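ORF10 (Moritella marina, PDB 6RIW) forms the ketosynthase–chain length factor part of a polyunsaturated fatty acid synthase, which probably extends acyl chains by 3-oxoacyl-carrier-protein synthase chemistry. Local coordinates at residues A[356-361]-A[415-420]; A[379-384]-A[433-438]. All blocks are in the same frame, centred on the assembly; numbering follows the deposited sequence.

Contact 1: residues A[356-361]-A[415-420]; sequences KPLLGS and TTVSWP
Pro420, which meets Leu358 across the contact, also covers part of a flat group: its CD sits 3.5 Å above one face of the Trp419 indole ring, displaced toward the rim. The indole itself does not touch 356-361. It is turned toward the body of the domain, where it packs on Ile390, Tyr327 and helix 374-387, and its NE1 donates a hydrogen bond to Asp326 OD2. Pro420 thus touches its own preceding tryptophan with CD, and a leucine from strand 358-360 with CG and CD.

Leu358 carries the whole of its side of the contact through a single methyl group, CD1. This methyl meets Pro420 CG at 3.9 Å and Pro420 CD at the same separation, so that leucine and proline come tip to tip. It also lies 4.2 Å from Val417 CG2, the branch of the valine that approaches it. Two torsions extend the leucine this far: CG stands anti to the carbonyl carbon (chi1 -63°), and CD1 continues the chain away from CA with chi2 at -173°.

The backbones stay well apart, with Leu358 CA and Pro420 CA separated by 8.2 Å. Strand 358-360 spends its backbone hydrogen bonds on other neighbours, Leu358 pairing with Asp326 and Ile328. Strand 417-418 instead pairs antiparallel with strand 389-390, whose Ile390 touches Leu358, Val417 and Pro420 alike and so joins the small apolar cluster.

About 102 Å² is buried between the segments, near the surface of the ketosynthase domain. Everything that meets across them is aliphatic, so the attraction between strand 358-360 and the antiparallel pair 389-390/417-418 is dispersive and hydrophobic, with shape and not bond direction setting the fit.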
ATOM      1  N   LYS A 356      26.726 -11.727 -22.117  1.00 31.45           N
ATOM      2  CA  LYS A 356      26.332 -10.353 -22.418  1.00 29.55           C
ATOM      3  C   LYS A 356      24.939 -10.397 -23.012  1.00 31.59           C
ATOM      4  O   LYS A 356      24.766 -10.253 -24.230  1.00 27.16           O
ATOM      5  CB  LYS A 356      27.316  -9.679 -23.375  1.00 32.95           C
ATOM      6  CG  LYS A 356      28.687  -9.496 -22.788  1.00 33.04           C
ATOM      7  CD  LYS A 356      29.553  -8.657 -23.712  1.00 33.34           C
ATOM      8  CE  LYS A 356      30.867  -8.330 -23.053  1.00 33.68           C
ATOM      9  NZ  LYS A 356      31.393  -7.048 -23.569  1.00 38.04           N
ATOM     10  N   PRO A 357      23.917 -10.603 -22.185  1.00 27.77           N
ATOM     11  CA  PRO A 357      22.554 -10.654 -22.713  1.00 27.18           C
ATOM     12  C   PRO A 357      22.155  -9.320 -23.323  1.00 22.57           C
ATOM     13  O   PRO A 357      22.675  -8.257 -22.971  1.00 25.87           O
ATOM     14  CB  PRO A 357      21.694 -10.993 -21.480  1.00 26.24           C
ATOM     15  CG  PRO A 357      22.506 -10.574 -20.313  1.00 30.29           C
ATOM     16  CD  PRO A 357      23.959 -10.784 -20.722  1.00 29.40           C
ATOM     17  N   LEU A 358      21.211  -9.394 -24.259  1.00 25.74           N
ATOM     18  CA  LEU A 358      20.565  -8.192 -24.763  1.00 24.69           C
ATOM     19  C   LEU A 358      19.795  -7.522 -23.631  1.00 27.71           C
ATOM     20  O   LEU A 358      19.375  -8.181 -22.679  1.00 24.04           O
ATOM     21  CB  LEU A 358      19.620  -8.535 -25.916  1.00 26.53           C
ATOM     22  CG  LEU A 358      20.332  -9.124 -27.140  1.00 28.82           C
ATOM     23  CD1 LEU A 358      19.385  -9.278 -28.313  1.00 24.60           C
ATOM     24  CD2 LEU A 358      21.543  -8.256 -27.502  1.00 26.97           C
ATOM     25  N   LEU A 359      19.623  -6.201 -23.736  1.00 25.73           N
ATOM     26  CA  LEU A 359      19.008  -5.403 -22.679  1.00 24.98           C
ATOM     27  C   LEU A 359      17.966  -4.466 -23.269  1.00 28.88           C
ATOM     28  O   LEU A 359      18.103  -3.998 -24.402  1.00 24.66           O
ATOM     29  CB  LEU A 359      20.043  -4.572 -21.922  1.00 25.68           C
ATOM     30  CG  LEU A 359      21.346  -5.197 -21.438  1.00 27.89           C
ATOM     31  CD1 LEU A 359      22.278  -4.076 -20.973  1.00 25.16           C
ATOM     32  CD2 LEU A 359      21.086  -6.186 -20.308  1.00 24.06           C
ATOM     33  N   GLY A 360      16.924  -4.168 -22.485  1.00 21.73           N
ATOM     34  CA  GLY A 360      15.871  -3.314 -23.009  1.00 22.34           C
ATOM     35  C   GLY A 360      15.032  -2.749 -21.882  1.00 27.93           C
ATOM     36  O   GLY A 360      15.104  -3.215 -20.743  1.00 20.87           O
ATOM     37  N   SER A 361      14.228  -1.732 -22.222  1.00 23.83           N
ATOM     38  CA  SER A 361      13.332  -1.096 -21.250  1.00 24.91           C
ATOM     39  C   SER A 361      12.072  -0.557 -21.914  1.00 24.20           C
ATOM     40  O   SER A 361      12.137   0.388 -22.707  1.00 23.54           O
ATOM     41  CB  SER A 361      14.028   0.041 -20.515  1.00 22.77           C
ATOM     42  OG  SER A 361      13.155   0.541 -19.510  1.00 25.58           O
ATOM     43  N   THR A 415      15.966  -1.575 -32.750  1.00 31.05           N
ATOM     44  CA  THR A 415      14.958  -2.015 -33.697  1.00 33.33           C
ATOM     45  C   THR A 415      14.496  -3.392 -33.249  1.00 31.46           C
ATOM     46  O   THR A 415      15.099  -4.006 -32.365  1.00 34.14           O
ATOM     47  CB  THR A 415      15.519  -2.072 -35.125  1.00 34.30           C
ATOM     48  OG1 THR A 415      14.451  -2.292 -36.054  1.00 41.57           O
ATOM     49  CG2 THR A 415      16.533  -3.199 -35.240  1.00 30.01           C
ATOM     50  N   THR A 416      13.437  -3.898 -33.877  1.00 31.98           N
ATOM     51  CA  THR A 416      13.031  -5.274 -33.625  1.00 28.92           C
ATOM     52  C   THR A 416      14.119  -6.217 -34.127  1.00 36.49           C
ATOM     53  O   THR A 416      14.591  -6.082 -35.260  1.00 33.62           O
ATOM     54  CB  THR A 416      11.709  -5.590 -34.321  1.00 32.87           C
ATOM     55  OG1 THR A 416      10.699  -4.669 -33.886  1.00 32.21           O
ATOM     56  CG2 THR A 416      11.262  -7.022 -33.992  1.00 27.36           C
ATOM     57  N   VAL A 417      14.536  -7.162 -33.281  1.00 32.86           N
ATOM     58  CA  VAL A 417      15.566  -8.122 -33.650  1.00 31.41           C
ATOM     59  C   VAL A 417      15.058  -9.533 -33.397  1.00 34.44           C
ATOM     60  O   VAL A 417      14.147  -9.770 -32.595  1.00 31.69           O
ATOM     61  CB  VAL A 417      16.897  -7.899 -32.900  1.00 30.40           C
ATOM     62  CG1 VAL A 417      17.366  -6.456 -33.042  1.00 32.30           C
ATOM     63  CG2 VAL A 417      16.746  -8.284 -31.432  1.00 32.77           C
ATOM     64  N   SER A 418      15.652 -10.476 -34.122  1.00 32.88           N
ATOM     65  CA  SER A 418      15.399 -11.879 -33.867  1.00 33.27           C
ATOM     66  C   SER A 418      16.025 -12.270 -32.534  1.00 33.25           C
ATOM     67  O   SER A 418      16.961 -11.628 -32.046  1.00 35.20           O
ATOM     68  CB  SER A 418      15.968 -12.740 -34.999  1.00 34.73           C
ATOM     69  OG  SER A 418      15.109 -12.695 -36.128  1.00 37.41           O
ATOM     70  N   TRP A 419      15.477 -13.319 -31.936  1.00 33.24           N
ATOM     71  CA  TRP A 419      16.004 -13.810 -30.676  1.00 35.42           C
ATOM     72  C   TRP A 419      17.432 -14.308 -30.885  1.00 38.67           C
ATOM     73  O   TRP A 419      17.676 -15.097 -31.807  1.00 40.18           O
ATOM     74  CB  TRP A 419      15.128 -14.930 -30.121  1.00 33.06           C
ATOM     75  CG  TRP A 419      15.382 -15.184 -28.676  1.00 35.89           C
ATOM     76  CD1 TRP A 419      16.304 -16.037 -28.140  1.00 33.80           C
ATOM     77  CD2 TRP A 419      14.723 -14.555 -27.575  1.00 32.56           C
ATOM     78  NE1 TRP A 419      16.251 -15.986 -26.763  1.00 34.26           N
ATOM     79  CE2 TRP A 419      15.288 -15.081 -26.393  1.00 32.50           C
ATOM     80  CE3 TRP A 419      13.698 -13.604 -27.474  1.00 33.30           C
ATOM     81  CZ2 TRP A 419      14.863 -14.689 -25.122  1.00 31.44           C
ATOM     82  CZ3 TRP A 419      13.280 -13.208 -26.214  1.00 31.48           C
ATOM     83  CH2 TRP A 419      13.856 -13.754 -25.054  1.00 31.71           C
ATOM     84  N   PRO A 420      18.400 -13.864 -30.069  1.00 39.12           N
ATOM     85  CA  PRO A 420      19.823 -14.192 -30.231  1.00 36.01           C
ATOM     86  C   PRO A 420      20.113 -15.689 -30.157  1.00 39.70           C
ATOM     87  O   PRO A 420      19.634 -16.328 -29.222  1.00 41.77           O
ATOM     88  CB  PRO A 420      20.490 -13.453 -29.064  1.00 39.82           C
ATOM     89  CG  PRO A 420      19.386 -13.157 -28.086  1.00 34.98           C
ATOM     90  CD  PRO A 420      18.157 -12.977 -28.915  1.00 36.49           C
TER

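Contact 2: residues A[379-384]-A[433-438]; sequences TKAMLA and AGVSVF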
ATOM      1  N   THR A 379       5.193  -8.447 -19.348  1.00 20.17           N
ATOM      2  CA  THR A 379       4.384  -8.778 -20.513  1.00 21.83           C
ATOM      3  C   THR A 379       5.236  -8.772 -21.779  1.00 21.20           C
ATOM      4  O   THR A 379       5.164  -9.706 -22.591  1.00 22.24           O
ATOM      5  CB  THR A 379       3.196  -7.809 -20.622  1.00 22.90           C
ATOM      6  OG1 THR A 379       2.408  -7.881 -19.412  1.00 23.26           O
ATOM      7  CG2 THR A 379       2.303  -8.165 -21.814  1.00 22.81           C
ATOM      8  N   LYS A 380       6.077  -7.744 -21.940  1.00 21.17           N
ATOM      9  CA  LYS A 380       7.001  -7.676 -23.071  1.00 21.62           C
ATOM     10  C   LYS A 380       7.899  -8.905 -23.126  1.00 25.32           C
ATOM     11  O   LYS A 380       8.083  -9.512 -24.192  1.00 22.52           O
ATOM     12  CB  LYS A 380       7.839  -6.398 -22.966  1.00 20.72           C
ATOM     13  CG  LYS A 380       8.918  -6.230 -24.046  1.00 26.40           C
ATOM     14  CD  LYS A 380       9.593  -4.868 -23.924  1.00 23.82           C
ATOM     15  CE  LYS A 380      10.929  -4.826 -24.660  1.00 25.84           C
ATOM     16  NZ  LYS A 380      11.761  -3.666 -24.199  1.00 25.17           N
ATOM     17  N   ALA A 381       8.475  -9.290 -21.984  1.00 21.46           N
ATOM     18  CA  ALA A 381       9.404 -10.417 -21.982  1.00 21.03           C
ATOM     19  C   ALA A 381       8.692 -11.731 -22.284  1.00 23.91           C
ATOM     20  O   ALA A 381       9.199 -12.557 -23.060  1.00 23.55           O
ATOM     21  CB  ALA A 381      10.143 -10.491 -20.644  1.00 22.84           C
ATOM     22  N   MET A 382       7.513 -11.952 -21.691  1.00 22.35           N
ATOM     23  CA  MET A 382       6.795 -13.195 -21.956  1.00 22.00           C
ATOM     24  C   MET A 382       6.325 -13.281 -23.400  1.00 25.62           C
ATOM     25  O   MET A 382       6.338 -14.368 -23.993  1.00 26.76           O
ATOM     26  CB  MET A 382       5.601 -13.353 -21.013  1.00 24.88           C
ATOM     27  CG  MET A 382       6.011 -13.523 -19.575  1.00 25.89           C
ATOM     28  SD  MET A 382       4.581 -13.463 -18.484  1.00 30.25           S
ATOM     29  CE  MET A 382       5.442 -13.195 -16.912  1.00 29.47           C
ATOM     30  N   LEU A 383       5.881 -12.162 -23.981  1.00 23.42           N
ATOM     31  CA  LEU A 383       5.486 -12.200 -25.385  1.00 25.26           C
ATOM     32  C   LEU A 383       6.701 -12.380 -26.288  1.00 28.25           C
ATOM     33  O   LEU A 383       6.620 -13.069 -27.312  1.00 30.00           O
ATOM     34  CB  LEU A 383       4.711 -10.937 -25.768  1.00 25.42           C
ATOM     35  CG  LEU A 383       3.287 -10.856 -25.184  1.00 25.19           C
ATOM     36  CD1 LEU A 383       2.593  -9.544 -25.564  1.00 21.14           C
ATOM     37  CD2 LEU A 383       2.437 -12.061 -25.574  1.00 28.05           C
ATOM     38  N   ALA A 384       7.833 -11.769 -25.927  1.00 27.20           N
ATOM     39  CA  ALA A 384       9.056 -11.928 -26.711  1.00 24.27           C
ATOM     40  C   ALA A 384       9.561 -13.365 -26.667  1.00 29.06           C
ATOM     41  O   ALA A 384      10.060 -13.886 -27.675  1.00 27.90           O
ATOM     42  CB  ALA A 384      10.134 -10.981 -26.194  1.00 24.83           C
ATOM     43  N   ALA A 433      14.849 -15.331 -20.385  1.00 23.49           N
ATOM     44  CA  ALA A 433      14.865 -13.899 -20.146  1.00 22.97           C
ATOM     45  C   ALA A 433      14.840 -13.621 -18.651  1.00 24.38           C
ATOM     46  O   ALA A 433      14.263 -14.384 -17.874  1.00 23.55           O
ATOM     47  CB  ALA A 433      13.671 -13.209 -20.826  1.00 21.30           C
ATOM     48  N   GLY A 434      15.471 -12.521 -18.254  1.00 23.28           N
ATOM     49  CA  GLY A 434      15.338 -11.992 -16.911  1.00 23.89           C
ATOM     50  C   GLY A 434      14.463 -10.753 -16.927  1.00 20.31           C
ATOM     51  O   GLY A 434      14.375 -10.053 -17.938  1.00 23.18           O
ATOM     52  N   VAL A 435      13.791 -10.482 -15.809  1.00 19.58           N
ATOM     53  CA  VAL A 435      13.104  -9.208 -15.613  1.00 20.76           C
ATOM     54  C   VAL A 435      13.525  -8.660 -14.259  1.00 20.02           C
ATOM     55  O   VAL A 435      13.425  -9.366 -13.245  1.00 19.70           O
ATOM     56  CB  VAL A 435      11.567  -9.344 -15.674  1.00 18.26           C
ATOM     57  CG1 VAL A 435      10.914  -7.966 -15.470  1.00 20.03           C
ATOM     58  CG2 VAL A 435      11.118  -9.946 -16.976  1.00 21.81           C
ATOM     59  N   SER A 436      13.995  -7.411 -14.237  1.00 17.12           N
ATOM     60  CA  SER A 436      14.466  -6.757 -13.024  1.00 20.89           C
ATOM     61  C   SER A 436      13.594  -5.551 -12.701  1.00 21.48           C
ATOM     62  O   SER A 436      13.209  -4.789 -13.598  1.00 20.04           O
ATOM     63  CB  SER A 436      15.944  -6.314 -13.150  1.00 24.89           C
ATOM     64  OG  SER A 436      16.761  -7.366 -13.642  1.00 23.57           O
ATOM     65  N   VAL A 437      13.281  -5.374 -11.416  1.00 21.46           N
ATOM     66  CA  VAL A 437      12.658  -4.141 -10.941  1.00 19.36           C
ATOM     67  C   VAL A 437      13.318  -3.757  -9.622  1.00 24.01           C
ATOM     68  O   VAL A 437      13.480  -4.602  -8.731  1.00 22.37           O
ATOM     69  CB  VAL A 437      11.120  -4.242 -10.790  1.00 20.78           C
ATOM     70  CG1 VAL A 437      10.449  -4.261 -12.149  1.00 22.99           C
ATOM     71  CG2 VAL A 437      10.717  -5.502 -10.005  1.00 21.24           C
ATOM     72  N   PHE A 438      13.728  -2.489  -9.513  1.00 20.86           N
ATOM     73  CA  PHE A 438      14.456  -1.979  -8.348  1.00 20.21           C
ATOM     74  C   PHE A 438      13.739  -0.734  -7.813  1.00 26.73           C
ATOM     75  O   PHE A 438      13.966   0.380  -8.296  1.00 28.34           O
ATOM     76  CB  PHE A 438      15.906  -1.675  -8.715  1.00 23.68           C
ATOM     77  CG  PHE A 438      16.647  -2.840  -9.342  1.00 23.47           C
ATOM     78  CD1 PHE A 438      16.584  -4.115  -8.788  1.00 24.79           C
ATOM     79  CD2 PHE A 438      17.426  -2.652 -10.477  1.00 25.24           C
ATOM     80  CE1 PHE A 438      17.283  -5.181  -9.349  1.00 26.83           C
ATOM     81  CE2 PHE A 438      18.124  -3.701 -11.045  1.00 26.59           C
ATOM     82  CZ  PHE A 438      18.053  -4.973 -10.490  1.00 28.19           C
TER
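Ala381 projects its CB from helix 374-387 onto strand 432-439, where two side chains of one strand face receive it. The closer approach is to Val435, whose CG2 lies 3.8 Å from Ala381 CB. Ala433, two residues earlier on the strand, brings its own CB to 4.5 Å from the same Ala381 methyl.

The valine conformation decides which branch touches. CG1 is anti to the backbone N (chi1 -180°), beside the carbonyl carbon, while CG2 stands anti to the carbonyl carbon and beside the N. That places CG2, and not CG1, against the helix. The two alanines have no rotatable heavy atoms, and their short side chains let the backbones approach: Ala381 CA and Ala433 CA are 6.7 Å apart. Gly434, between the two touching strand residues, has no side chain; alternation along the strand puts Ala433 and Val435 on the same face.

Neighbouring helix residues reach in other directions. Lys380 is fully extended, starting with CG anti to the backbone N (chi1 177°), and carries NZ to a salt bridge with Glu329 and a hydrogen bond with Tyr327 OH; the buried ammonium is thereby given a countercharge and a hydroxyl. Met382 instead packs on Leu449 of strand 443-450, which also touches Val435.

All three touching residues are buried, and 90 Å² is covered between the segments. Strand 432-439 is flanked by 327-329, parallel to it, and 443-450, antiparallel, while helix 19-27 packs on further residues of the helix. A helix packed against the strands of a mixed sheet is what the layered alpha/beta thiolase fold, to which ketosynthases belong, is built from; here one alanine makes the fit.

Both contacts are aliphatic and lie in the same ketosynthase domain, their centres about 12 Å apart, yet their settings differ. Contact 2 is core: a helix rests on a central strand through small side chains. Contact 1 is a surface contact, where longer side chains bridge more widely spaced backbones. Their strands, 358-360 and 432-439, flank the same partner, strand 327-329. Trp419 joins the two places: its CZ3 reaches Ala384 O at 3.6 Å, and its CH2 lies 4.3 Å from Ala433 CB. Along the chain the segments alternate, so the two contacts interlock in sequence.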